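Local coordinates for uncharacterized conserved protein of COG5135 (Nostoc punctiforme, PDB 2I51) that binds flavin mononucleotide and is probably a flavin-dependent oxidoreductase of the pyridoxamine 5'-phosphate oxidase type, with no established substrate, at residues His13-Asn18 and Tyr23-Gln28; Arg56-Thr61 and Ile111-Glu116; Asp166-Arg171 and Gln175-Tyr180. All blocks are in the same frame, centred on the assembly; numbering follows the deposited sequence.

Contact 1 of 3, residues His13-Asn18 and Tyr23-Gln28. With FMN (flavin mononucleotide), chain C.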
loop_
_atom_site.group_PDB
_atom_site.type_symbol
_atom_site.label_atom_id
_atom_site.label_comp_id
_atom_site.label_asym_id
_atom_site.label_seq_id
_atom_site.Cartn_x
_atom_site.Cartn_y
_atom_site.Cartn_z
ATOM N N HIS A 13 18.868 -1.700 9.090
ATOM C CA HIS A 13 19.443 -2.919 8.445
ATOM C C HIS A 13 18.705 -3.222 7.156
ATOM O O HIS A 13 19.333 -3.694 6.197
ATOM C CB HIS A 13 19.392 -4.077 9.438
ATOM C CG HIS A 13 20.163 -5.283 9.003
ATOM N ND1 HIS A 13 19.785 -6.591 9.265
ATOM C CD2 HIS A 13 21.411 -5.351 8.495
ATOM C CE1 HIS A 13 20.753 -7.406 8.846
ATOM N NE2 HIS A 13 21.737 -6.668 8.368
ATOM N N ALA A 14 17.403 -3.003 7.093
ATOM C CA ALA A 14 16.658 -3.209 5.851
ATOM C C ALA A 14 17.072 -2.190 4.799
ATOM O O ALA A 14 17.376 -2.547 3.647
ATOM C CB ALA A 14 15.142 -3.144 6.130
ATOM N N LEU A 15 17.158 -0.922 5.202
ATOM C CA LEU A 15 17.551 0.116 4.240
ATOM C C LEU A 15 18.944 -0.176 3.691
ATOM O O LEU A 15 19.187 -0.110 2.480
ATOM C CB LEU A 15 17.546 1.495 4.914
ATOM C CG LEU A 15 16.156 2.070 5.145
ATOM C CD1 LEU A 15 16.226 3.187 6.183
ATOM C CD2 LEU A 15 15.538 2.554 3.816
ATOM N N HIS A 16 19.890 -0.525 4.549
ATOM C CA HIS A 16 21.228 -0.787 4.100
ATOM C C HIS A 16 21.305 -1.956 3.118
ATOM O O HIS A 16 21.992 -1.890 2.091
ATOM C CB HIS A 16 22.156 -0.962 5.296
ATOM C CG HIS A 16 23.569 -1.182 4.923
ATOM N ND1 HIS A 16 24.307 -0.220 4.263
ATOM C CD2 HIS A 16 24.378 -2.249 5.101
ATOM C CE1 HIS A 16 25.527 -0.710 4.043
ATOM N NE2 HIS A 16 25.593 -1.942 4.534
ATOM N N ARG A 17 20.626 -3.050 3.435
ATOM C CA ARG A 17 20.710 -4.252 2.621
ATOM C C ARG A 17 19.899 -4.143 1.355
ATOM O O ARG A 17 20.042 -4.990 0.470
ATOM C CB ARG A 17 20.278 -5.468 3.416
ATOM C CG ARG A 17 21.238 -5.885 4.473
ATOM C CD ARG A 17 20.798 -7.144 5.142
ATOM N NE ARG A 17 19.533 -6.889 5.804
ATOM C CZ ARG A 17 18.756 -7.790 6.375
ATOM N NH1 ARG A 17 19.113 -9.051 6.445
ATOM N NH2 ARG A 17 17.612 -7.381 6.924
ATOM N N ASN A 18 19.115 -3.095 1.220
ATOM C CA ASN A 18 18.340 -2.818 0.004
ATOM C C ASN A 18 18.814 -1.588 -0.764
ATOM O O ASN A 18 18.129 -1.130 -1.679
ATOM C CB ASN A 18 16.835 -2.727 0.309
ATOM C CG ASN A 18 16.238 -4.052 0.655
ATOM O OD1 ASN A 18 15.604 -4.680 -0.200
ATOM N ND2 ASN A 18 16.416 -4.513 1.874
ATOM N N TYR A 23 14.059 1.924 -5.444
ATOM C CA TYR A 23 12.686 1.776 -5.055
ATOM C C TYR A 23 12.422 1.114 -3.695
ATOM O O TYR A 23 11.288 0.960 -3.246
ATOM C CB TYR A 23 11.911 1.034 -6.154
ATOM C CG TYR A 23 12.560 -0.222 -6.694
ATOM C CD1 TYR A 23 12.308 -1.435 -6.106
ATOM C CD2 TYR A 23 13.364 -0.187 -7.825
ATOM C CE1 TYR A 23 12.848 -2.569 -6.605
ATOM C CE2 TYR A 23 13.852 -1.331 -8.381
ATOM C CZ TYR A 23 13.620 -2.523 -7.770
ATOM O OH TYR A 23 14.151 -3.686 -8.334
ATOM N N ALA A 24 13.476 0.702 -3.022
ATOM C CA ALA A 24 13.324 0.194 -1.661
ATOM C C ALA A 24 12.985 1.339 -0.703
ATOM O O ALA A 24 12.621 1.068 0.422
ATOM C CB ALA A 24 14.576 -0.495 -1.206
ATOM N N ARG A 25 13.110 2.593 -1.144
ATOM C CA ARG A 25 12.674 3.744 -0.356
ATOM C C ARG A 25 11.250 4.169 -0.716
ATOM O O ARG A 25 10.772 5.191 -0.212
ATOM C CB ARG A 25 13.654 4.867 -0.446
ATOM C CG ARG A 25 14.989 4.433 0.274
ATOM C CD ARG A 25 16.089 5.402 0.080
ATOM N NE ARG A 25 15.750 6.639 0.752
ATOM C CZ ARG A 25 16.151 7.006 1.973
ATOM N NH1 ARG A 25 16.960 6.240 2.701
ATOM N NH2 ARG A 25 15.741 8.179 2.463
ATOM N N TYR A 26 10.531 3.360 -1.476
ATOM C CA TYR A 26 9.151 3.655 -1.806
ATOM C C TYR A 26 8.252 2.798 -0.923
ATOM O O TYR A 26 8.504 1.592 -0.713
ATOM C CB TYR A 26 8.843 3.335 -3.259
ATOM C CG TYR A 26 9.656 4.039 -4.287
ATOM C CD1 TYR A 26 10.402 5.147 -3.997
ATOM C CD2 TYR A 26 9.686 3.549 -5.577
ATOM C CE1 TYR A 26 11.193 5.754 -4.996
ATOM C CE2 TYR A 26 10.430 4.130 -6.546
ATOM C CZ TYR A 26 11.170 5.222 -6.261
ATOM O OH TYR A 26 11.953 5.823 -7.266
ATOM N N LEU A 27 7.211 3.388 -0.358
ATOM C CA LEU A 27 6.334 2.667 0.546
ATOM C C LEU A 27 4.900 3.110 0.295
ATOM O O LEU A 27 4.642 4.140 -0.360
ATOM C CB LEU A 27 6.768 2.848 1.998
ATOM C CG LEU A 27 6.863 4.269 2.550
ATOM C CD1 LEU A 27 5.446 4.840 2.784
ATOM C CD2 LEU A 27 7.713 4.296 3.889
ATOM N N GLN A 28 3.935 2.374 0.810
ATOM C CA GLN A 28 2.524 2.645 0.563
ATOM C C GLN A 28 1.830 3.176 1.793
ATOM O O GLN A 28 1.858 2.506 2.859
ATOM C CB GLN A 28 1.824 1.398 0.005
ATOM C CG GLN A 28 2.270 1.034 -1.404
ATOM C CD GLN A 28 3.665 0.526 -1.526
ATOM O OE1 GLN A 28 4.125 -0.267 -0.681
ATOM N NE2 GLN A 28 4.401 1.003 -2.555
HETATM N N1 FMN C . 2.966 11.493 -4.036
HETATM C C2 FMN C . 3.255 12.325 -3.019
HETATM O O2 FMN C . 2.425 13.121 -2.567
HETATM N N3 FMN C . 4.496 12.256 -2.418
HETATM C C4 FMN C . 5.469 11.396 -2.832
HETATM O O4 FMN C . 6.565 11.240 -2.177
HETATM C C4A FMN C . 5.185 10.534 -3.880
HETATM N N5 FMN C . 6.142 9.656 -4.362
HETATM C C5A FMN C . 5.723 8.670 -5.293
HETATM C C6 FMN C . 6.626 7.711 -5.697
HETATM C C7 FMN C . 6.294 6.720 -6.636
HETATM C C7M FMN C . 7.213 5.548 -6.858
HETATM C C8 FMN C . 5.017 6.781 -7.193
HETATM C C8M FMN C . 4.512 5.590 -8.017
HETATM C C9 FMN C . 4.106 7.764 -6.801
HETATM C C9A FMN C . 4.471 8.737 -5.882
HETATM N N10 FMN C . 3.601 9.731 -5.495
HETATM C C10 FMN C . 3.908 10.582 -4.478
HETATM C "C1'" FMN C . 2.271 9.938 -6.212
HETATM C "C2'" FMN C . 1.179 9.274 -5.364
HETATM O "O2'" FMN C . 1.316 7.831 -5.392
HETATM C "C3'" FMN C . -0.250 9.697 -5.758
HETATM O "O3'" FMN C . -0.397 9.471 -7.146
HETATM C "C4'" FMN C . -0.392 11.205 -5.466
HETATM O "O4'" FMN C . 0.205 11.626 -4.235
HETATM C "C5'" FMN C . -1.887 11.505 -5.366
HETATM O "O5'" FMN C . -2.443 10.729 -4.312
HETATM P P FMN C . -3.759 11.200 -3.591
HETATM O O1P FMN C . -3.519 12.412 -2.765
HETATM O O2P FMN C . -4.780 11.505 -4.733
HETATM O O3P FMN C . -4.288 10.029 -2.828
#
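Ala24 and Leu15 carry most of the surface buried here, each meeting a single partner across the turn that follows the helix. The methyl of Ala24 points at the helix end and lies against the CB of Asn18, with 3.5 Å between Ala24 CB and Asn18 CB, and it also rests near the Asn18 carbonyl oxygen. A methyl suits this spot because the two backbones come close, the CA atoms of Asn18 and Ala24 being 6.1 Å apart. Asn18 is where the chain leaves the helix, and its amide turns back on the last turn: Asn18 ND2 donates to Ala14 O over 2.8 Å, nearly in the amide's own plane but tilted 26° from the carbonyl plane. With CG beside the backbone N (chi1 -70°), the amide lies clear of Ala24 and leaves CB to do the touching. An asparagine can donate and accept at once: OD1 accepts from the backbone N of Asn83, and ND2 also bonds the Thr84 hydroxyl.

In the split-barrel flavin-binding fold of this family, helix 8-17 here leads through a short turn into strand 26-32. Leu15 packs beside that turn, its CD2 4.0 Å from CG of Arg25, and the two side chains cross at about a right angle. The bend of Arg25 at chi3 (66°) brings NH1 back near the same methyl, the guanidinium set obliquely to it. One residue on, Tyr26 offers a ring face to the flavin, whose C7M methyl sits 3.4 Å from Tyr26 CD2, while Tyr23 CA lies against the opposite face, toward its rim.

Contact 2 of 3, residues Arg56-Thr61 and Ile111-Glu116. With FMN (flavin mononucleotide), chain C; EDO (1,2-ethanediol), chain E; EDO (1,2-ethanediol), chain N.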
loop_
_atom_site.group_PDB
_atom_site.type_symbol
_atom_site.label_atom_id
_atom_site.label_comp_id
_atom_site.label_asym_id
_atom_site.label_seq_id
_atom_site.Cartn_x
_atom_site.Cartn_y
_atom_site.Cartn_z
ATOM N N ARG A 56 9.543 11.109 7.536
ATOM C CA ARG A 56 9.273 12.276 6.683
ATOM C C ARG A 56 8.864 11.887 5.292
ATOM O O ARG A 56 9.483 11.027 4.647
ATOM C CB ARG A 56 10.532 13.162 6.552
ATOM C CG ARG A 56 11.078 13.668 7.796
ATOM C CD ARG A 56 12.117 14.767 7.525
ATOM N NE ARG A 56 13.209 14.312 6.684
ATOM C CZ ARG A 56 14.166 15.087 6.185
ATOM N NH1 ARG A 56 14.238 16.404 6.467
ATOM N NH2 ARG A 56 15.069 14.556 5.370
ATOM N N PHE A 57 7.827 12.590 4.792
ATOM C CA PHE A 57 7.396 12.522 3.412
ATOM C C PHE A 57 7.030 13.958 2.995
ATOM O O PHE A 57 6.867 14.837 3.866
ATOM C CB PHE A 57 6.143 11.668 3.301
ATOM C CG PHE A 57 6.285 10.327 3.949
ATOM C CD1 PHE A 57 6.827 9.295 3.246
ATOM C CD2 PHE A 57 5.902 10.132 5.239
ATOM C CE1 PHE A 57 7.000 8.062 3.847
ATOM C CE2 PHE A 57 6.022 8.903 5.852
ATOM C CZ PHE A 57 6.598 7.861 5.124
ATOM N N ILE A 58 6.849 14.151 1.700
ATOM C CA ILE A 58 6.313 15.398 1.164
ATOM C C ILE A 58 5.069 15.102 0.365
ATOM O O ILE A 58 4.909 13.984 -0.178
ATOM C CB ILE A 58 7.360 16.146 0.310
ATOM C CG1 ILE A 58 7.635 15.463 -1.022
ATOM C CG2 ILE A 58 8.600 16.411 1.141
ATOM C CD1 ILE A 58 8.688 16.158 -1.943
ATOM N N THR A 59 4.201 16.095 0.284
ATOM C CA THR A 59 2.995 15.986 -0.532
ATOM C C THR A 59 2.491 17.368 -0.864
ATOM O O THR A 59 2.912 18.361 -0.262
ATOM C CB THR A 59 1.926 15.090 0.104
ATOM O OG1 THR A 59 1.034 14.595 -0.904
ATOM C CG2 THR A 59 1.173 15.821 1.211
ATOM N N ASP A 60 1.606 17.435 -1.842
ATOM C CA ASP A 60 1.009 18.685 -2.294
ATOM C C ASP A 60 -0.303 18.946 -1.549
ATOM O O ASP A 60 -1.129 18.035 -1.401
ATOM C CB ASP A 60 0.768 18.562 -3.805
ATOM C CG ASP A 60 0.512 19.868 -4.497
ATOM O OD1 ASP A 60 -0.375 20.637 -4.094
ATOM O OD2 ASP A 60 1.240 20.118 -5.480
ATOM N N THR A 61 -0.527 20.186 -1.087
ATOM C CA THR A 61 -1.778 20.536 -0.391
ATOM C C THR A 61 -2.992 20.324 -1.292
ATOM O O THR A 61 -4.119 20.205 -0.785
ATOM C CB THR A 61 -1.852 22.015 0.079
ATOM O OG1 THR A 61 -1.728 22.859 -1.066
ATOM C CG2 THR A 61 -0.746 22.358 1.057
ATOM N N ILE A 111 10.820 23.774 6.176
ATOM C CA ILE A 111 11.766 24.586 5.383
ATOM C C ILE A 111 13.023 23.767 5.062
ATOM O O ILE A 111 13.516 23.753 3.936
ATOM C CB ILE A 111 12.136 25.885 6.130
ATOM C CG1 ILE A 111 10.890 26.756 6.252
ATOM C CG2 ILE A 111 13.248 26.632 5.361
ATOM C CD1 ILE A 111 10.892 27.797 7.415
ATOM N N ALA A 112 13.571 23.042 6.054
ATOM C CA ALA A 112 14.710 22.189 5.840
ATOM C C ALA A 112 14.415 21.138 4.792
ATOM O O ALA A 112 15.245 20.867 3.935
ATOM C CB ALA A 112 15.145 21.517 7.181
HETATM N N MSE A 113 13.252 20.490 4.891
HETATM C CA MSE A 113 12.913 19.477 3.904
HETATM C C MSE A 113 12.896 20.060 2.491
HETATM O O MSE A 113 13.434 19.483 1.536
HETATM C CB MSE A 113 11.593 18.841 4.255
HETATM C CG MSE A 113 11.028 17.802 3.300
HETATM SE SE MSE A 113 11.767 16.021 3.581
HETATM C CE MSE A 113 13.147 16.232 2.420
ATOM N N TRP A 114 12.210 21.187 2.334
ATOM C CA TRP A 114 12.152 21.878 1.041
ATOM C C TRP A 114 13.538 22.094 0.471
ATOM O O TRP A 114 13.803 21.867 -0.711
ATOM C CB TRP A 114 11.460 23.257 1.232
ATOM C CG TRP A 114 11.391 24.062 -0.015
ATOM C CD1 TRP A 114 12.143 25.174 -0.309
ATOM C CD2 TRP A 114 10.517 23.866 -1.119
ATOM N NE1 TRP A 114 11.762 25.689 -1.515
ATOM C CE2 TRP A 114 10.769 24.907 -2.044
ATOM C CE3 TRP A 114 9.558 22.914 -1.430
ATOM C CZ2 TRP A 114 10.082 25.025 -3.220
ATOM C CZ3 TRP A 114 8.863 23.052 -2.627
ATOM C CH2 TRP A 114 9.146 24.091 -3.501
ATOM N N GLN A 115 14.431 22.611 1.308
ATOM C CA GLN A 115 15.777 22.946 0.889
ATOM C C GLN A 115 16.620 21.712 0.507
ATOM O O GLN A 115 17.523 21.830 -0.343
ATOM C CB GLN A 115 16.462 23.740 1.978
ATOM C CG GLN A 115 15.839 25.132 2.109
ATOM C CD GLN A 115 16.534 25.964 3.146
ATOM O OE1 GLN A 115 17.501 25.494 3.761
ATOM N NE2 GLN A 115 16.031 27.167 3.414
ATOM N N GLU A 116 16.325 20.577 1.127
ATOM C CA GLU A 116 17.046 19.344 0.888
ATOM C C GLU A 116 16.636 18.644 -0.386
ATOM O O GLU A 116 17.337 17.721 -0.877
ATOM C CB GLU A 116 16.831 18.414 2.115
ATOM C CG GLU A 116 17.558 18.914 3.324
ATOM C CD GLU A 116 17.117 18.377 4.695
ATOM O OE1 GLU A 116 16.268 17.469 4.742
ATOM O OE2 GLU A 116 17.658 18.879 5.731
HETATM N N1 FMN C . 2.966 11.493 -4.036
HETATM C C2 FMN C . 3.255 12.325 -3.019
HETATM O O2 FMN C . 2.425 13.121 -2.567
HETATM N N3 FMN C . 4.496 12.256 -2.418
HETATM C C4 FMN C . 5.469 11.396 -2.832
HETATM O O4 FMN C . 6.565 11.240 -2.177
HETATM C C4A FMN C . 5.185 10.534 -3.880
HETATM N N5 FMN C . 6.142 9.656 -4.362
HETATM C C5A FMN C . 5.723 8.670 -5.293
HETATM C C6 FMN C . 6.626 7.711 -5.697
HETATM C C7 FMN C . 6.294 6.720 -6.636
HETATM C C7M FMN C . 7.213 5.548 -6.858
HETATM C C8 FMN C . 5.017 6.781 -7.193
HETATM C C8M FMN C . 4.512 5.590 -8.017
HETATM C C9 FMN C . 4.106 7.764 -6.801
HETATM C C9A FMN C . 4.471 8.737 -5.882
HETATM N N10 FMN C . 3.601 9.731 -5.495
HETATM C C10 FMN C . 3.908 10.582 -4.478
HETATM C "C1'" FMN C . 2.271 9.938 -6.212
HETATM C "C2'" FMN C . 1.179 9.274 -5.364
HETATM O "O2'" FMN C . 1.316 7.831 -5.392
HETATM C "C3'" FMN C . -0.250 9.697 -5.758
HETATM O "O3'" FMN C . -0.397 9.471 -7.146
HETATM C "C4'" FMN C . -0.392 11.205 -5.466
HETATM O "O4'" FMN C . 0.205 11.626 -4.235
HETATM C "C5'" FMN C . -1.887 11.505 -5.366
HETATM O "O5'" FMN C . -2.443 10.729 -4.312
HETATM P P FMN C . -3.759 11.200 -3.591
HETATM O O1P FMN C . -3.519 12.412 -2.765
HETATM O O2P FMN C . -4.780 11.505 -4.733
HETATM O O3P FMN C . -4.288 10.029 -2.828
HETATM C C1 EDO E . 18.406 21.706 4.805
HETATM O O1 EDO E . 19.399 20.836 5.363
HETATM C C2 EDO E . 18.765 23.147 5.105
HETATM O O2 EDO E . 19.394 23.673 3.939
HETATM C C1 EDO N . -6.861 18.586 -0.077
HETATM O O1 EDO N . -7.471 17.321 -0.334
HETATM C C2 EDO N . -6.910 19.388 -1.354
HETATM O O2 EDO N . -6.969 20.779 -1.033
#
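A salt bridge and a small apolar patch join strand 55-60 to helix 107-116; the axes of segments 56-60 and 111-116 pass 10.2 Å apart at 82°. The strand belongs to the antiparallel sheet of the FMN-binding split barrel, and the helix packs on one side of it, with Phe155 of the neighbouring strand touching both Ile58 and Met113.

Arg56 reaches across to Glu116 and holds it end-on, NH1 and NH2 both going to one oxygen. The Arg56 NH1 to Glu116 OE1 bond is 2.9 Å and lies near the guanidinium plane, although the two flat groups are turned 58° against each other. The selenium of Met113, a selenomethionine in this crystal, packs against one face of the guanidinium, over its centre and 3.7 Å from Arg56 CZ; the long, flexible methionine chain can fit itself to that flat cation. Arg56 NH2 also donates to the carbonyl of Arg46. A leucine in place of Arg56 would probably leave the Glu116 carboxylate without its charged mate and the Arg46 carbonyl without this donor.

Ile58 presses its CG2 against Met113 CG at 3.5 Å, while its backbone faces the cofactor: FMN N3 donates to Ile58 O almost straight, at 176°. Next along the strand, the hydroxyl of Thr59 donates to flavin O2, with OG1 and O2 2.6 Å apart.

Contact 3 of 3, residues Asp166-Arg171 and Gln175-Tyr180. With FMN (flavin mononucleotide), chain P.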
loop_
_atom_site.group_PDB
_atom_site.type_symbol
_atom_site.label_atom_id
_atom_site.label_comp_id
_atom_site.label_asym_id
_atom_site.label_seq_id
_atom_site.Cartn_x
_atom_site.Cartn_y
_atom_site.Cartn_z
ATOM N N ASP A 166 4.616 -3.739 12.908
ATOM C CA ASP A 166 4.578 -5.216 12.671
ATOM C C ASP A 166 5.666 -5.480 11.647
ATOM O O ASP A 166 5.599 -4.964 10.515
ATOM C CB ASP A 166 3.178 -5.522 12.133
ATOM C CG ASP A 166 2.863 -6.979 11.884
ATOM O OD1 ASP A 166 3.732 -7.828 11.891
ATOM O OD2 ASP A 166 1.662 -7.223 11.575
ATOM N N HIS A 167 6.693 -6.214 12.029
ATOM C CA HIS A 167 7.811 -6.567 11.158
ATOM C C HIS A 167 7.787 -8.044 10.822
ATOM O O HIS A 167 7.901 -8.875 11.722
ATOM C CB HIS A 167 9.106 -6.225 11.867
ATOM C CG HIS A 167 10.336 -6.508 11.071
ATOM N ND1 HIS A 167 11.545 -6.810 11.677
ATOM C CD2 HIS A 167 10.566 -6.496 9.734
ATOM C CE1 HIS A 167 12.460 -6.991 10.739
ATOM N NE2 HIS A 167 11.895 -6.804 9.549
ATOM N N LEU A 168 7.655 -8.368 9.547
ATOM C CA LEU A 168 7.564 -9.723 9.047
ATOM C C LEU A 168 8.801 -9.981 8.190
ATOM O O LEU A 168 9.072 -9.240 7.244
ATOM C CB LEU A 168 6.311 -9.879 8.199
ATOM C CG LEU A 168 6.120 -11.228 7.509
ATOM C CD1 LEU A 168 5.911 -12.342 8.533
ATOM C CD2 LEU A 168 4.932 -11.152 6.558
ATOM N N GLU A 169 9.550 -11.018 8.558
ATOM C CA GLU A 169 10.716 -11.503 7.817
ATOM C C GLU A 169 10.332 -12.807 7.137
ATOM O O GLU A 169 10.089 -13.806 7.814
ATOM C CB GLU A 169 11.880 -11.736 8.778
ATOM C CG GLU A 169 12.458 -10.461 9.294
ATOM C CD GLU A 169 13.608 -10.660 10.248
ATOM O OE1 GLU A 169 13.697 -11.736 10.869
ATOM O OE2 GLU A 169 14.416 -9.716 10.366
ATOM N N LEU A 170 10.290 -12.823 5.807
ATOM C CA LEU A 170 9.960 -14.054 5.118
ATOM C C LEU A 170 11.125 -15.018 5.112
ATOM O O LEU A 170 10.899 -16.215 4.876
ATOM C CB LEU A 170 9.497 -13.773 3.703
ATOM C CG LEU A 170 8.245 -12.908 3.598
ATOM C CD1 LEU A 170 7.905 -12.671 2.110
ATOM C CD2 LEU A 170 7.059 -13.512 4.336
ATOM N N ARG A 171 12.347 -14.544 5.311
ATOM C CA ARG A 171 13.527 -15.415 5.392
ATOM C C ARG A 171 13.787 -15.762 6.847
ATOM O O ARG A 171 14.742 -15.260 7.435
ATOM C CB ARG A 171 14.780 -14.723 4.838
ATOM C CG ARG A 171 14.782 -14.483 3.345
ATOM C CD ARG A 171 15.182 -13.050 2.983
ATOM N NE ARG A 171 16.617 -12.751 2.914
ATOM C CZ ARG A 171 17.262 -11.821 3.619
ATOM N NH1 ARG A 171 16.637 -11.067 4.511
ATOM N NH2 ARG A 171 18.567 -11.639 3.435
ATOM N N GLN A 175 9.430 -18.223 9.062
ATOM C CA GLN A 175 9.260 -16.773 8.984
ATOM C C GLN A 175 9.278 -16.245 10.377
ATOM O O GLN A 175 8.980 -16.991 11.320
ATOM C CB GLN A 175 7.919 -16.400 8.369
ATOM C CG GLN A 175 7.699 -16.976 6.988
ATOM C CD GLN A 175 6.386 -16.509 6.330
ATOM O OE1 GLN A 175 6.077 -16.855 5.178
ATOM N NE2 GLN A 175 5.591 -15.733 7.084
ATOM N N ASN A 176 9.658 -14.989 10.548
ATOM C CA ASN A 176 9.670 -14.346 11.862
ATOM C C ASN A 176 8.745 -13.134 11.796
ATOM O O ASN A 176 8.723 -12.430 10.789
ATOM C CB ASN A 176 11.083 -13.858 12.227
ATOM C CG ASN A 176 12.137 -14.956 12.149
ATOM O OD1 ASN A 176 11.892 -16.050 12.578
ATOM N ND2 ASN A 176 13.312 -14.647 11.594
ATOM N N ARG A 177 7.965 -12.908 12.838
ATOM C CA ARG A 177 7.092 -11.754 12.920
ATOM C C ARG A 177 7.152 -11.186 14.323
ATOM O O ARG A 177 7.052 -11.935 15.305
ATOM C CB ARG A 177 5.682 -12.192 12.577
ATOM C CG ARG A 177 4.730 -11.029 12.350
ATOM C CD ARG A 177 3.409 -11.508 11.918
ATOM N NE ARG A 177 2.418 -10.449 11.791
ATOM C CZ ARG A 177 1.104 -10.668 11.807
ATOM N NH1 ARG A 177 0.656 -11.901 11.928
ATOM N NH2 ARG A 177 0.246 -9.673 11.706
ATOM N N TRP A 178 7.368 -9.878 14.414
ATOM C CA TRP A 178 7.474 -9.159 15.664
ATOM C C TRP A 178 6.534 -7.987 15.652
ATOM O O TRP A 178 6.447 -7.277 14.650
ATOM C CB TRP A 178 8.898 -8.651 15.876
ATOM C CG TRP A 178 9.815 -9.670 16.333
ATOM C CD1 TRP A 178 10.535 -10.538 15.568
ATOM C CD2 TRP A 178 10.156 -9.958 17.694
ATOM N NE1 TRP A 178 11.280 -11.371 16.379
ATOM C CE2 TRP A 178 11.068 -11.025 17.680
ATOM C CE3 TRP A 178 9.777 -9.411 18.923
ATOM C CZ2 TRP A 178 11.619 -11.557 18.864
ATOM C CZ3 TRP A 178 10.314 -9.940 20.094
ATOM C CH2 TRP A 178 11.221 -11.003 20.052
ATOM N N LEU A 179 5.844 -7.772 16.767
ATOM C CA LEU A 179 4.962 -6.659 16.966
ATOM C C LEU A 179 5.551 -5.757 18.024
ATOM O O LEU A 179 5.960 -6.213 19.087
ATOM C CB LEU A 179 3.597 -7.158 17.426
ATOM C CG LEU A 179 2.431 -6.217 17.536
ATOM C CD1 LEU A 179 2.068 -5.545 16.182
ATOM C CD2 LEU A 179 1.248 -7.053 18.128
ATOM N N TYR A 180 5.550 -4.470 17.746
ATOM C CA TYR A 180 6.033 -3.449 18.665
ATOM C C TYR A 180 4.875 -2.504 18.931
ATOM O O TYR A 180 4.176 -2.088 18.008
ATOM C CB TYR A 180 7.175 -2.667 18.012
ATOM C CG TYR A 180 8.393 -3.435 17.591
ATOM C CD1 TYR A 180 8.436 -4.089 16.380
ATOM C CD2 TYR A 180 9.511 -3.486 18.442
ATOM C CE1 TYR A 180 9.536 -4.776 15.994
ATOM C CE2 TYR A 180 10.640 -4.164 18.056
ATOM C CZ TYR A 180 10.650 -4.805 16.824
ATOM O OH TYR A 180 11.774 -5.529 16.439
HETATM N N1 FMN P . -0.861 -12.537 3.422
HETATM C C2 FMN P . -1.980 -13.109 2.836
HETATM O O2 FMN P . -3.015 -13.289 3.490
HETATM N N3 FMN P . -1.967 -13.430 1.513
HETATM C C4 FMN P . -0.876 -13.298 0.687
HETATM O O4 FMN P . -0.940 -13.487 -0.533
HETATM C C4A FMN P . 0.260 -12.735 1.261
HETATM N N5 FMN P . 1.405 -12.575 0.483
HETATM C C5A FMN P . 2.457 -11.842 1.035
HETATM C C6 FMN P . 3.559 -11.543 0.249
HETATM C C7 FMN P . 4.655 -10.835 0.763
HETATM C C7M FMN P . 5.780 -10.407 -0.163
HETATM C C8 FMN P . 4.634 -10.426 2.087
HETATM C C8M FMN P . 5.696 -9.450 2.612
HETATM C C9 FMN P . 3.558 -10.750 2.884
HETATM C C9A FMN P . 2.449 -11.463 2.383
HETATM N N10 FMN P . 1.360 -11.806 3.200
HETATM C C10 FMN P . 0.221 -12.367 2.623
HETATM C "C1'" FMN P . 1.323 -11.527 4.667
HETATM C "C2'" FMN P . 0.570 -10.236 4.896
HETATM O "O2'" FMN P . 1.333 -9.082 4.441
HETATM C "C3'" FMN P . 0.166 -10.072 6.373
HETATM O "O3'" FMN P . 1.328 -10.187 7.215
HETATM C "C4'" FMN P . -0.799 -11.186 6.740
HETATM O "O4'" FMN P . -1.764 -11.472 5.728
HETATM C "C5'" FMN P . -1.550 -10.721 7.968
HETATM O "O5'" FMN P . -2.298 -9.566 7.684
HETATM P P FMN P . -3.549 -9.091 8.538
HETATM O O1P FMN P . -4.702 -10.011 8.230
HETATM O O2P FMN P . -3.064 -9.282 9.974
HETATM O O3P FMN P . -3.816 -7.676 8.188
HETATM O O HOH W 1 12.071 -6.940 14.310
HETATM O O HOH W 2 8.858 -17.653 3.759
#
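Arg177 and Asp166 form a side-on salt bridge: Arg177 NE donates to the syn lone pair of Asp166 OD1 at 2.9 Å, and Arg177 NH2 meets Asp166 OD2 at 2.8 Å. Arginine suits the place because NE and NH2 match the two aspartate oxygens, the planes only 18° apart. The extended Arg177 chain stands up from the sheet, and Asp166, on the same face, leans its carboxylate over to meet it. Arg177 NH1 pairs with the C-terminal carboxylate of Pro195.

On the other face, Asn176 ND2 donates to Glu169 OE1 at 3.0 Å, and one water bridges His167 ND1 and Tyr180 OH; His167 NE2 is bonded to Glu86. Paired backbone bonds at His167-Trp178 and Glu169-Asn176 hold the strands. Outward, leucines give the cofactor an apolar surface: Leu168 CD2 is 3.8 Å from FMN O3' of the ribityl chain and Leu170 CD1 3.8 Å from the FMN methyl C7M. This is an antiparallel beta hairpin whose Leu168, Leu170 and Arg177 line one FMN pocket.

All three contacts reach the same antiparallel sheet, and they meet two cofactors. Contacts 1 and 2, with centres about 19 Å apart, share one FMN and touch through Leu27 CD1 and Phe57 CE1, 3.7 Å from each other. Contact 3 faces the other FMN, which is also held by Thr59 and Ile58 of the second subunit; each site is thus built from both chains, the strand 55-60 of one and the hairpin 166-180 of the other. Contacts 1 and 3 lie about 16 Å apart between centres, whereas the centres of contacts 2 and 3 are about 31 Å apart, on opposite sides of the chain's centre.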